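Local coordinates for protein endo-alpha-(1->5)-L-arabinanase (Bacillus licheniformis, PDB 6B7K) that probably hydrolyses internal alpha-1,5 linkages between arabinofuranose units of arabinan, as a calcium-binding five-bladed beta-propeller of glycoside hydrolase family 43, at residues A[135-140]-A[155-160]; A[160-165]-A[189-194]; A[102-107]-A[128-133]; A[71-76]-A[96-101]; A[180-185]-A[240-245]. All coordinates share one frame; numbering follows the deposited sequence.

Contact 1 of 5, residues A[135-140]-A[155-160]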
# COMPACT_ATOMS: atom_id res chain seq x y z
N GLN A 135 -10.55 -15.56 7.16
CA GLN A 135 -10.33 -14.66 8.28
C GLN A 135 -9.39 -13.50 7.93
O GLN A 135 -8.78 -12.91 8.83
CB GLN A 135 -9.78 -15.43 9.48
CG GLN A 135 -10.62 -16.64 9.89
CD GLN A 135 -11.98 -16.26 10.44
OE1 GLN A 135 -12.26 -15.09 10.68
NE2 GLN A 135 -12.82 -17.26 10.66
N PHE A 136 -9.26 -13.18 6.65
CA PHE A 136 -8.44 -12.07 6.20
C PHE A 136 -9.20 -11.30 5.13
O PHE A 136 -10.36 -11.60 4.83
CB PHE A 136 -7.08 -12.56 5.68
CG PHE A 136 -7.18 -13.57 4.58
CD1 PHE A 136 -7.19 -13.18 3.25
CD2 PHE A 136 -7.26 -14.93 4.87
CE1 PHE A 136 -7.29 -14.11 2.24
CE2 PHE A 136 -7.35 -15.86 3.86
CZ PHE A 136 -7.36 -15.45 2.54
N ASN A 137 -8.54 -10.30 4.55
CA ASN A 137 -9.13 -9.51 3.47
C ASN A 137 -8.07 -9.28 2.41
O ASN A 137 -7.01 -8.70 2.70
CB ASN A 137 -9.68 -8.18 4.00
CG ASN A 137 -10.61 -7.51 3.01
OD1 ASN A 137 -11.17 -8.16 2.13
ND2 ASN A 137 -10.77 -6.20 3.14
N ALA A 138 -8.34 -9.73 1.19
CA ALA A 138 -7.39 -9.62 0.08
C ALA A 138 -7.51 -8.23 -0.56
O ALA A 138 -8.04 -8.06 -1.67
CB ALA A 138 -7.61 -10.73 -0.93
N ILE A 139 -7.02 -7.23 0.16
CA ILE A 139 -6.82 -5.88 -0.35
C ILE A 139 -5.49 -5.35 0.18
O ILE A 139 -4.80 -6.02 0.95
CB ILE A 139 -7.97 -4.92 0.03
CG1 ILE A 139 -8.04 -4.72 1.55
CG2 ILE A 139 -9.31 -5.40 -0.52
CD1 ILE A 139 -8.96 -3.60 1.96
N ASP A 140 -5.16 -4.14 -0.24
CA ASP A 140 -3.92 -3.47 0.15
C ASP A 140 -2.68 -4.33 -0.10
O ASP A 140 -1.96 -4.67 0.85
CB ASP A 140 -3.99 -3.02 1.60
CG ASP A 140 -5.15 -2.08 1.87
OD1 ASP A 140 -5.96 -1.87 0.94
OD2 ASP A 140 -5.25 -1.56 3.00
N PHE A 155 -0.18 -8.21 2.47
CA PHE A 155 -1.50 -7.62 2.28
C PHE A 155 -2.28 -7.75 3.58
O PHE A 155 -1.74 -8.18 4.61
CB PHE A 155 -2.23 -8.29 1.11
CG PHE A 155 -2.46 -9.76 1.30
CD1 PHE A 155 -1.48 -10.68 0.97
CD2 PHE A 155 -3.66 -10.23 1.81
CE1 PHE A 155 -1.69 -12.04 1.14
CE2 PHE A 155 -3.87 -11.58 1.99
CZ PHE A 155 -2.88 -12.49 1.66
N GLY A 156 -3.55 -7.38 3.54
CA GLY A 156 -4.43 -7.54 4.69
C GLY A 156 -5.11 -6.25 5.10
O GLY A 156 -4.61 -5.15 4.88
N SER A 157 -6.29 -6.39 5.71
CA SER A 157 -7.03 -5.25 6.23
C SER A 157 -8.06 -5.77 7.23
O SER A 157 -9.02 -6.43 6.82
CB SER A 157 -7.70 -4.47 5.11
OG SER A 157 -8.41 -3.35 5.61
N PHE A 158 -7.85 -5.49 8.51
CA PHE A 158 -8.71 -5.96 9.60
C PHE A 158 -8.77 -7.48 9.63
O PHE A 158 -7.93 -8.15 9.01
CB PHE A 158 -10.11 -5.36 9.48
CG PHE A 158 -10.15 -3.87 9.69
CD1 PHE A 158 -10.42 -3.35 10.94
CD2 PHE A 158 -9.90 -3.00 8.64
CE1 PHE A 158 -10.45 -1.98 11.15
CE2 PHE A 158 -9.93 -1.63 8.84
CZ PHE A 158 -10.20 -1.12 10.09
N TRP A 159 -9.75 -8.03 10.35
CA TRP A 159 -9.89 -9.47 10.57
C TRP A 159 -8.61 -9.95 11.27
O TRP A 159 -8.21 -9.33 12.27
CB TRP A 159 -10.22 -10.18 9.26
CG TRP A 159 -11.67 -10.21 8.93
CD1 TRP A 159 -12.59 -11.13 9.35
CD2 TRP A 159 -12.38 -9.30 8.08
NE1 TRP A 159 -13.83 -10.84 8.82
CE2 TRP A 159 -13.72 -9.72 8.04
CE3 TRP A 159 -12.01 -8.16 7.35
CZ2 TRP A 159 -14.70 -9.05 7.30
CZ3 TRP A 159 -12.98 -7.50 6.62
CH2 TRP A 159 -14.31 -7.94 6.60
N SER A 160 -7.94 -11.00 10.78
CA SER A 160 -6.74 -11.49 11.44
C SER A 160 -5.55 -10.55 11.28
O SER A 160 -4.64 -10.59 12.11
CB SER A 160 -6.38 -12.88 10.91
OG SER A 160 -6.53 -12.95 9.50
O HOH W 1 -6.97 -9.26 6.85
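The Phe155 ring receives segment 135-140 at its edge: Phe136 CD1 lies 3.9 Å from Phe155 CE2, and Asn137 O lies 3.8 Å from Phe155 CD2. Ala138 CA and Ile139 O come to the same ring obliquely. Phe155 CG sits between the backbone N and the carbonyl carbon (chi1 61°), which brings the ring back beside 136-138. The Trp159 indole has Ser157 O of its own segment in plane at its edge, while Asn137 CB approaches CE3 obliquely at 4.1 Å. The Gln135 side chain crosses the indole at about a right angle, OE1 on the side of CD1. Ile139 CD1 packs on Ser157 CB at 3.5 Å, and Ser157 OG goes on to a hydrogen bond with Glu192.

Two backbone bonds close the ends, Gly156 N to Ile139 O (3.2 Å, nearly straight at 176°) and Ser160 N to Gln135 O (2.9 Å). A water between the loops accepts from Ser157 N, and weakly from Asn137 N, and donates to Phe158 O. Gly156 has backbone angles that call for glycine. Residues 137-140 and 157-159 are predicted to bind substrate, so this pairing of two loops probably lines part of the substrate-binding site of the GH43 propeller.

Contact 2 of 5, residues A[160-165]-A[189-194]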
# COMPACT_ATOMS: atom_id res chain seq x y z
N SER A 160 -7.94 -11.00 10.78
CA SER A 160 -6.74 -11.49 11.44
C SER A 160 -5.55 -10.55 11.28
O SER A 160 -4.64 -10.59 12.11
CB SER A 160 -6.38 -12.88 10.91
OG SER A 160 -6.53 -12.95 9.50
N GLY A 161 -5.54 -9.71 10.25
CA GLY A 161 -4.56 -8.65 10.12
C GLY A 161 -3.74 -8.78 8.84
O GLY A 161 -4.27 -9.08 7.77
N ILE A 162 -2.43 -8.56 8.97
CA ILE A 162 -1.52 -8.50 7.84
C ILE A 162 -1.00 -9.89 7.53
O ILE A 162 -0.50 -10.59 8.42
CB ILE A 162 -0.37 -7.52 8.12
CG1 ILE A 162 -0.91 -6.12 8.43
CG2 ILE A 162 0.61 -7.50 6.94
CD1 ILE A 162 -1.88 -5.59 7.40
N LYS A 163 -1.10 -10.29 6.27
CA LYS A 163 -0.62 -11.58 5.80
C LYS A 163 0.55 -11.38 4.85
O LYS A 163 0.63 -10.38 4.13
CB LYS A 163 -1.74 -12.36 5.10
CG LYS A 163 -2.95 -12.60 5.98
CD LYS A 163 -2.62 -13.58 7.10
CE LYS A 163 -3.69 -13.60 8.17
NZ LYS A 163 -3.65 -12.37 9.02
N LEU A 164 1.46 -12.35 4.84
CA LEU A 164 2.65 -12.32 4.01
C LEU A 164 2.81 -13.66 3.32
O LEU A 164 2.66 -14.71 3.96
CB LEU A 164 3.90 -11.99 4.83
CG LEU A 164 5.25 -12.09 4.12
CD1 LEU A 164 5.32 -11.13 2.94
CD2 LEU A 164 6.39 -11.81 5.09
N THR A 165 3.10 -13.64 2.02
CA THR A 165 3.31 -14.86 1.26
C THR A 165 4.50 -14.67 0.32
O THR A 165 4.83 -13.55 -0.07
CB THR A 165 2.08 -15.26 0.44
OG1 THR A 165 2.38 -16.46 -0.30
CG2 THR A 165 1.70 -14.16 -0.53
N GLY A 189 -8.57 -5.23 15.32
CA GLY A 189 -7.81 -5.53 14.12
C GLY A 189 -7.56 -4.34 13.23
O GLY A 189 -7.30 -4.51 12.03
N ALA A 190 -7.62 -3.13 13.78
CA ALA A 190 -7.51 -1.91 12.99
C ALA A 190 -6.11 -1.71 12.44
O ALA A 190 -5.40 -0.77 12.84
CB ALA A 190 -7.93 -0.70 13.82
N VAL A 191 -5.70 -2.57 11.51
CA VAL A 191 -4.39 -2.47 10.86
C VAL A 191 -4.56 -2.90 9.41
O VAL A 191 -5.22 -3.91 9.12
CB VAL A 191 -3.33 -3.32 11.58
CG1 VAL A 191 -3.82 -4.74 11.79
CG2 VAL A 191 -2.02 -3.31 10.81
N GLU A 192 -3.98 -2.13 8.49
CA GLU A 192 -4.10 -2.41 7.07
C GLU A 192 -2.95 -1.71 6.35
O GLU A 192 -2.05 -1.14 6.98
CB GLU A 192 -5.47 -1.98 6.53
CG GLU A 192 -5.75 -0.48 6.65
CD GLU A 192 -7.17 -0.12 6.26
OE1 GLU A 192 -7.94 -1.02 5.88
OE2 GLU A 192 -7.52 1.08 6.35
N ALA A 193 -2.98 -1.76 5.02
CA ALA A 193 -2.04 -1.04 4.16
C ALA A 193 -0.58 -1.33 4.49
O ALA A 193 0.20 -0.41 4.74
CB ALA A 193 -2.32 0.46 4.23
N PRO A 194 -0.16 -2.60 4.46
CA PRO A 194 1.22 -2.92 4.82
C PRO A 194 2.18 -2.71 3.67
O PRO A 194 1.83 -2.90 2.50
CB PRO A 194 1.14 -4.40 5.21
CG PRO A 194 0.08 -4.93 4.29
CD PRO A 194 -0.91 -3.81 4.07
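Ile162 does nearly all the touching here, set against Val191, Glu192 and Pro194. The tight part lies at the proline: Ile162 CG2 is 3.6 Å from Pro194 CB, and Ile162 CD1 is 3.7 Å from Pro194 CG. With CG1 anti to its carbonyl carbon (chi1 -58°) and CG2 anti to the backbone N, Ile162 puts both branches on the pyrrolidine ring. CD1 also reaches the backbone at Glu192 CA, 3.9 Å away, and CG1 meets Val191 CG2 at 3.8 Å.

Toward Gly161 the fit slackens, Gly161 CA standing 4.3 Å from Val191 CG1, and the axes of 162-165 and 191-194 approach no closer than 8.4 Å. Even this looser end is not a solvent face, since all five touching residues are buried; the join is purely apolar. Polar groups turn elsewhere. Lys163 leaves on the far side, its NZ bonded weakly to Ser160 OG, and the side chain of Glu192, the predicted proton donor, also starts away from 160-165, its carboxylate bonded to Ser157 and weakly to Tyr220.

Segments 162-165 and 191-194 run at 36° to each other and belong to different sheets. Strand 162-167 pairs with 151-155 and 177-182, whereas 191-199 is an outermost strand of the next sheet, beside 202-209. Ile162 also packs on Ile181, Val191 on Val207 and Pro194 on Leu205, which carries the apolar layer between these sheets, and Pro194 touches strand 151-155 at Ser154.

Contact 3 of 5, residues A[102-107]-A[128-133]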
# COMPACT_ATOMS: atom_id res chain seq x y z
N GLY A 102 -15.98 -2.32 3.67
CA GLY A 102 -16.43 -3.01 4.86
C GLY A 102 -16.78 -4.47 4.61
O GLY A 102 -17.33 -5.14 5.48
N SER A 103 -16.46 -4.95 3.41
CA SER A 103 -16.81 -6.29 2.98
C SER A 103 -15.55 -7.15 2.89
O SER A 103 -14.43 -6.65 2.78
CB SER A 103 -17.54 -6.27 1.64
OG SER A 103 -17.98 -7.57 1.26
N ASN A 104 -15.76 -8.46 2.94
CA ASN A 104 -14.68 -9.43 2.91
C ASN A 104 -14.49 -10.07 1.54
O ASN A 104 -13.40 -10.57 1.26
CB ASN A 104 -14.92 -10.53 3.96
CG ASN A 104 -13.64 -11.27 4.35
OD1 ASN A 104 -13.44 -11.60 5.52
ND2 ASN A 104 -12.79 -11.55 3.37
N THR A 105 -15.52 -10.09 0.70
CA THR A 105 -15.36 -10.65 -0.64
C THR A 105 -14.42 -9.77 -1.44
O THR A 105 -14.85 -8.83 -2.11
CB THR A 105 -16.72 -10.78 -1.33
OG1 THR A 105 -17.64 -11.43 -0.45
CG2 THR A 105 -16.58 -11.59 -2.60
N SER A 106 -13.12 -10.07 -1.37
CA SER A 106 -12.11 -9.26 -2.03
C SER A 106 -11.19 -10.15 -2.85
O SER A 106 -11.11 -11.37 -2.65
CB SER A 106 -11.28 -8.47 -1.01
OG SER A 106 -12.13 -7.80 -0.10
N ALA A 107 -10.49 -9.53 -3.79
CA ALA A 107 -9.56 -10.24 -4.66
C ALA A 107 -8.47 -9.27 -5.10
O ALA A 107 -8.76 -8.14 -5.49
CB ALA A 107 -10.28 -10.82 -5.88
N ILE A 128 -4.79 -13.55 -5.29
CA ILE A 128 -5.29 -14.26 -4.12
C ILE A 128 -6.68 -13.71 -3.80
O ILE A 128 -6.92 -12.50 -3.90
CB ILE A 128 -4.32 -14.12 -2.92
CG1 ILE A 128 -4.86 -14.88 -1.70
CG2 ILE A 128 -4.07 -12.66 -2.60
CD1 ILE A 128 -5.04 -16.36 -1.94
N ARG A 129 -7.59 -14.61 -3.42
CA ARG A 129 -8.97 -14.26 -3.14
C ARG A 129 -9.28 -14.45 -1.66
O ARG A 129 -8.64 -15.25 -0.97
CB ARG A 129 -9.93 -15.11 -3.98
CG ARG A 129 -11.40 -14.68 -3.89
CD ARG A 129 -12.32 -15.57 -4.70
NE ARG A 129 -12.52 -16.89 -4.11
CZ ARG A 129 -11.87 -17.99 -4.49
NH1 ARG A 129 -10.97 -17.93 -5.46
NH2 ARG A 129 -12.12 -19.15 -3.89
N SER A 130 -10.26 -13.69 -1.17
CA SER A 130 -10.79 -13.85 0.17
C SER A 130 -12.31 -13.88 0.10
O SER A 130 -12.92 -13.03 -0.56
CB SER A 130 -10.33 -12.73 1.11
OG SER A 130 -10.86 -11.48 0.72
N THR A 131 -12.92 -14.85 0.76
CA THR A 131 -14.37 -14.98 0.84
C THR A 131 -14.84 -14.75 2.27
O THR A 131 -14.05 -14.46 3.17
CB THR A 131 -14.82 -16.35 0.33
OG1 THR A 131 -14.16 -17.38 1.07
CG2 THR A 131 -14.51 -16.51 -1.15
N SER A 132 -16.15 -14.89 2.48
CA SER A 132 -16.71 -14.71 3.81
C SER A 132 -16.22 -15.77 4.79
O SER A 132 -16.22 -15.51 6.00
CB SER A 132 -18.24 -14.73 3.73
OG SER A 132 -18.81 -14.50 5.01
N GLY A 133 -15.81 -16.94 4.30
CA GLY A 133 -15.26 -17.95 5.18
C GLY A 133 -13.86 -17.67 5.68
O GLY A 133 -13.48 -18.16 6.74
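Ser106 and Ser130 form an antiparallel hydrogen-bonded pair, with Ser106 N to Ser130 O at 3.1 Å and Ser130 N to Ser106 O at 2.9 Å, followed by the non-hydrogen-bonded pair Ala107 and Arg129. The two serine side chains share one face of the sheet, and Ala107 and Arg129 take the other, where Arg129 CG lies 3.5 Å from Ser106 O.

On the other side of the serine pair, toward Thr105 and Thr131, the Ser130 hydroxyl ties the strand to the incoming loop. Its OG, set between the backbone N and the carbonyl carbon (chi1 66°), donates to Asn104 O at 2.8 Å, almost in line with that carbonyl (175°). The same hydroxyl is hydrogen-bonded to Ala138 N. An alanine in place of Ser130 would probably leave Asn104 O and Ala138 N without their shared partner and let the 102-105 loop move against the strand. Asn104, with CG anti to its backbone N, reaches over Thr131 O, but the bond of its ND2 goes to Phe136 O. Thr105 centres an inverse gamma turn, and its CA makes a CH···O contact with Ser130 O at 3.4 Å.

This is the open end of a beta hairpin, strands 106-113 and 122-130 of one propeller sheet, beside loops predicted to bind substrate.

Contact 4 of 5, residues A[71-76]-A[96-101]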
# COMPACT_ATOMS: atom_id res chain seq x y z
N MET A 71 -16.32 -12.51 -11.44
CA MET A 71 -16.28 -13.91 -11.02
C MET A 71 -16.01 -14.03 -9.53
O MET A 71 -16.72 -14.75 -8.82
CB MET A 71 -15.22 -14.67 -11.81
CG MET A 71 -15.67 -15.17 -13.17
SD MET A 71 -14.38 -16.15 -13.95
CE MET A 71 -14.27 -17.54 -12.82
N TYR A 72 -14.98 -13.34 -9.04
CA TYR A 72 -14.54 -13.49 -7.66
C TYR A 72 -15.07 -12.41 -6.74
O TYR A 72 -15.29 -12.68 -5.55
CB TYR A 72 -13.01 -13.53 -7.60
CG TYR A 72 -12.41 -14.64 -8.44
CD1 TYR A 72 -12.63 -15.97 -8.12
CD2 TYR A 72 -11.63 -14.35 -9.55
CE1 TYR A 72 -12.10 -16.99 -8.88
CE2 TYR A 72 -11.09 -15.37 -10.32
CZ TYR A 72 -11.32 -16.68 -9.98
OH TYR A 72 -10.79 -17.70 -10.74
N VAL A 73 -15.28 -11.20 -7.24
CA VAL A 73 -15.94 -10.14 -6.49
C VAL A 73 -17.09 -9.59 -7.34
O VAL A 73 -16.95 -8.52 -7.95
CB VAL A 73 -14.95 -9.03 -6.08
CG1 VAL A 73 -15.62 -8.05 -5.13
CG2 VAL A 73 -13.71 -9.63 -5.44
N PRO A 74 -18.23 -10.29 -7.41
CA PRO A 74 -19.32 -9.82 -8.28
C PRO A 74 -19.86 -8.44 -7.92
O PRO A 74 -20.15 -7.64 -8.82
CB PRO A 74 -20.39 -10.90 -8.11
CG PRO A 74 -19.64 -12.11 -7.66
CD PRO A 74 -18.52 -11.60 -6.81
N ASN A 75 -19.99 -8.14 -6.63
CA ASN A 75 -20.51 -6.86 -6.18
C ASN A 75 -19.44 -5.78 -6.10
O ASN A 75 -19.58 -4.84 -5.31
CB ASN A 75 -21.19 -7.02 -4.82
CG ASN A 75 -22.35 -8.00 -4.85
OD1 ASN A 75 -22.29 -9.06 -4.23
ND2 ASN A 75 -23.42 -7.64 -5.56
N HIS A 76 -18.38 -5.88 -6.90
CA HIS A 76 -17.24 -5.00 -6.71
C HIS A 76 -17.59 -3.56 -7.08
O HIS A 76 -18.34 -3.31 -8.02
CB HIS A 76 -16.04 -5.47 -7.54
CG HIS A 76 -16.19 -5.28 -9.02
ND1 HIS A 76 -15.97 -4.06 -9.63
CD2 HIS A 76 -16.51 -6.15 -10.00
CE1 HIS A 76 -16.16 -4.19 -10.93
NE2 HIS A 76 -16.49 -5.44 -11.19
N TYR A 96 -3.34 -4.69 -7.41
CA TYR A 96 -4.50 -3.86 -7.13
C TYR A 96 -5.57 -4.71 -6.48
O TYR A 96 -5.53 -5.94 -6.53
CB TYR A 96 -5.04 -3.20 -8.41
CG TYR A 96 -5.41 -4.19 -9.50
CD1 TYR A 96 -4.45 -4.67 -10.38
CD2 TYR A 96 -6.72 -4.63 -9.65
CE1 TYR A 96 -4.78 -5.57 -11.38
CE2 TYR A 96 -7.05 -5.54 -10.65
CZ TYR A 96 -6.08 -6.00 -11.50
OH TYR A 96 -6.40 -6.89 -12.50
N SER A 97 -6.55 -4.04 -5.86
CA SER A 97 -7.60 -4.71 -5.11
C SER A 97 -8.94 -4.57 -5.82
O SER A 97 -9.21 -3.57 -6.50
CB SER A 97 -7.71 -4.14 -3.70
OG SER A 97 -6.44 -4.10 -3.06
N VAL A 98 -9.78 -5.58 -5.65
CA VAL A 98 -11.15 -5.59 -6.15
C VAL A 98 -12.03 -6.04 -4.98
O VAL A 98 -11.91 -7.18 -4.52
CB VAL A 98 -11.32 -6.53 -7.35
CG1 VAL A 98 -12.77 -6.57 -7.79
CG2 VAL A 98 -10.43 -6.08 -8.50
N SER A 99 -12.89 -5.15 -4.49
CA SER A 99 -13.64 -5.43 -3.27
C SER A 99 -14.79 -4.44 -3.13
O SER A 99 -15.02 -3.59 -4.00
CB SER A 99 -12.72 -5.35 -2.05
OG SER A 99 -13.45 -5.51 -0.84
N SER A 100 -15.53 -4.59 -2.03
CA SER A 100 -16.54 -3.64 -1.59
C SER A 100 -16.18 -3.18 -0.18
O SER A 100 -15.55 -3.93 0.58
CB SER A 100 -17.95 -4.26 -1.59
OG SER A 100 -18.32 -4.69 -2.89
N PHE A 101 -16.57 -1.96 0.17
CA PHE A 101 -16.14 -1.40 1.44
C PHE A 101 -16.77 -2.13 2.61
O PHE A 101 -17.94 -2.54 2.56
CB PHE A 101 -16.46 0.09 1.53
CG PHE A 101 -15.79 0.78 2.68
CD1 PHE A 101 -14.44 1.08 2.63
CD2 PHE A 101 -16.51 1.13 3.82
CE1 PHE A 101 -13.81 1.70 3.69
CE2 PHE A 101 -15.88 1.76 4.88
CZ PHE A 101 -14.53 2.05 4.81
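Apolar packing is centred on Val98, whose CG1 is met by Val73 and His76 together. Val73 CB is 3.7 Å from Val98 CG1, the two valine side chains sliding past each other in opposite directions. His76 CB comes nearer, 3.5 Å from Val98 CG1, while its ring stands obliquely to that methyl. Val98 CG1 is anti to the backbone N (chi1 177°), and this torsion carries it out between the two partners. A second branch works alongside: Val73 CG1 rests on the backbone of the other segment, 3.8 Å from Ser99 CA.

The closest polar approach is at the outer end, where Ser100 OG lies 2.7 Å from Asn75 O, with Asn75 itself poorly ordered. The Ser99 hydroxyl looks the other way; it donates to Ser100 O at 3.0 Å and is also hydrogen-bonded to Ser106 OG.

Backbone shape supplies the rest. Val73 is the first residue to leave the helix, and Val73 to His76 make a type I beta turn closed by a weak bond from His76 N to Val73 O at 3.2 Å. The turn brings Val73 and His76 to the same neighbour, with Pro74 on the outside; Val73 O also lies in plane at the edge of the His76 ring.

Short helix 69-72 thus ends over the four-stranded sheet that contains 92-98. Val73 packs also on Ala107 of strand 106-113, Tyr72 reaches Leu126 and Arg129 of strand 122-130, and past the turn Glu77 bonds to Ser99 through the backbone on the way to strand 81-87.

Contact 5 of 5, residues A[180-185]-A[240-245]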
# COMPACT_ATOMS: atom_id res chain seq x y z
N SER A 180 1.35 -14.67 9.07
CA SER A 180 0.81 -13.53 9.80
C SER A 180 1.97 -12.76 10.43
O SER A 180 2.72 -13.32 11.22
CB SER A 180 -0.18 -13.98 10.87
OG SER A 180 -1.18 -14.83 10.33
N ILE A 181 2.11 -11.49 10.07
CA ILE A 181 3.20 -10.68 10.59
C ILE A 181 2.73 -9.53 11.47
O ILE A 181 3.52 -9.04 12.30
CB ILE A 181 4.10 -10.15 9.45
CG1 ILE A 181 3.26 -9.47 8.37
CG2 ILE A 181 4.91 -11.29 8.84
CD1 ILE A 181 4.08 -9.00 7.19
N ALA A 182 1.49 -9.07 11.35
CA ALA A 182 0.98 -8.00 12.19
C ALA A 182 -0.50 -8.21 12.44
O ALA A 182 -1.28 -8.39 11.50
CB ALA A 182 1.21 -6.63 11.54
N SER A 183 -0.89 -8.20 13.72
CA SER A 183 -2.30 -8.28 14.10
C SER A 183 -2.56 -7.30 15.23
O SER A 183 -1.63 -6.78 15.86
CB SER A 183 -2.70 -9.70 14.50
OG SER A 183 -4.10 -9.78 14.71
N ARG A 184 -3.84 -7.07 15.51
CA ARG A 184 -4.27 -6.02 16.44
C ARG A 184 -5.54 -6.47 17.14
O ARG A 184 -6.61 -5.89 16.96
CB ARG A 184 -4.47 -4.70 15.69
CG ARG A 184 -4.47 -3.45 16.54
CD ARG A 184 -4.47 -2.22 15.64
NE ARG A 184 -4.83 -1.00 16.36
CZ ARG A 184 -3.96 -0.25 17.04
NH1 ARG A 184 -2.68 -0.60 17.09
NH2 ARG A 184 -4.37 0.84 17.67
N PRO A 185 -5.45 -7.52 17.97
CA PRO A 185 -6.68 -8.14 18.48
C PRO A 185 -7.42 -7.29 19.50
O PRO A 185 -8.65 -7.34 19.55
CB PRO A 185 -6.17 -9.45 19.10
CG PRO A 185 -4.78 -9.13 19.53
CD PRO A 185 -4.24 -8.16 18.51
N LYS A 240 7.72 -4.61 21.28
CA LYS A 240 6.39 -5.20 21.23
C LYS A 240 6.17 -5.83 19.87
O LYS A 240 6.35 -5.18 18.83
CB LYS A 240 5.32 -4.15 21.52
CG LYS A 240 3.94 -4.73 21.80
CD LYS A 240 2.94 -3.64 22.13
CE LYS A 240 1.58 -4.23 22.48
NZ LYS A 240 0.54 -3.18 22.65
N ASN A 241 5.77 -7.10 19.86
CA ASN A 241 5.49 -7.80 18.62
C ASN A 241 4.30 -7.15 17.92
O ASN A 241 3.28 -6.87 18.55
CB ASN A 241 5.22 -9.28 18.89
CG ASN A 241 5.24 -10.13 17.63
OD1 ASN A 241 4.84 -9.68 16.55
ND2 ASN A 241 5.69 -11.37 17.77
N MET A 242 4.44 -6.92 16.61
CA MET A 242 3.35 -6.35 15.83
C MET A 242 2.15 -7.28 15.74
O MET A 242 1.07 -6.83 15.35
CB MET A 242 3.84 -5.97 14.43
CG MET A 242 4.93 -4.92 14.43
SD MET A 242 5.25 -4.20 12.80
CE MET A 242 3.70 -3.33 12.51
N MET A 243 2.31 -8.56 16.08
CA MET A 243 1.18 -9.48 16.15
C MET A 243 0.33 -9.28 17.39
O MET A 243 -0.79 -9.80 17.44
CB MET A 243 1.68 -10.93 16.09
CG MET A 243 1.94 -11.44 14.68
SD MET A 243 0.45 -11.45 13.66
CE MET A 243 -0.56 -12.66 14.51
N ASN A 244 0.83 -8.56 18.39
CA ASN A 244 0.06 -8.21 19.58
C ASN A 244 -0.26 -6.72 19.62
O ASN A 244 -0.41 -6.13 20.69
CB ASN A 244 0.81 -8.62 20.85
CG ASN A 244 0.66 -10.09 21.16
OD1 ASN A 244 0.22 -10.88 20.33
ND2 ASN A 244 1.04 -10.47 22.38
N GLY A 245 -0.37 -6.09 18.45
CA GLY A 245 -0.62 -4.67 18.37
C GLY A 245 0.60 -3.79 18.42
O GLY A 245 0.47 -2.57 18.56
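An Asx turn at Asn241 shapes the loop that docks Met242 and Met243 on the end of strand 177-182. Asn241 OD1 takes the N-H of Met243 at 2.8 Å in a straight bond (172°), the donor standing above the plane of the amide carbonyl. Beside this bend Met242 O accepts from Ser183 N, just past the strand, at 2.9 Å. A weak bond returns from Gly245 N to Ser183 O at 3.0 Å. Gly245 has backbone angles that by themselves call for glycine.

Met243 carries the largest share of the contact. Its chain bends at chi2 and again at chi3 (-62° and -65°), which curls it along the backbone from Ser180 to Ser183. SD lies 3.5 Å from Ala182 N, and CE ends against Ser183 CB at 3.7 Å and against Ser180 CB. An alanine at Met243 would probably open a gap along the Ala182 and Ser183 peptide and leave Ser180 CB and Ser183 CB without the methyl that packs on them.

On the inner side Met242 faces Leu205 and Val207 of strand 202-209. Ser183 OG turns instead to Ser160 O, and Arg184 leads away to a cation-pi contact with Phe209. Where the two segments are most buried, Ala182 CB meets Met242 CB at 4.0 Å, and Ala182 CA makes a CH···O contact with Met242 O at 3.4 Å.

Contacts 1 and 2 are the buried ones, sharing Ser160 with centres about 5 Å apart; the first is loop-made and mixes backbone bonds with aromatic packing, the second is purely apolar, and they meet where Ser157 and Asp140 of the first come up to Glu192, the predicted proton donor, and its neighbour Ala193. Contacts 3 and 4 are only partly buried and reach one four-stranded sheet through neighbouring strands 92-98 and 106-113, one by paired backbone and hydroxyls, the other by valine and histidine side chains packed at a turn. Contact 3 also holds contact 1, since Asn104 and Ser130 bond to its loop. Contact 5, likewise partly buried, joins a loop to strand 177-182, whose neighbour 162-167 belongs to contact 2.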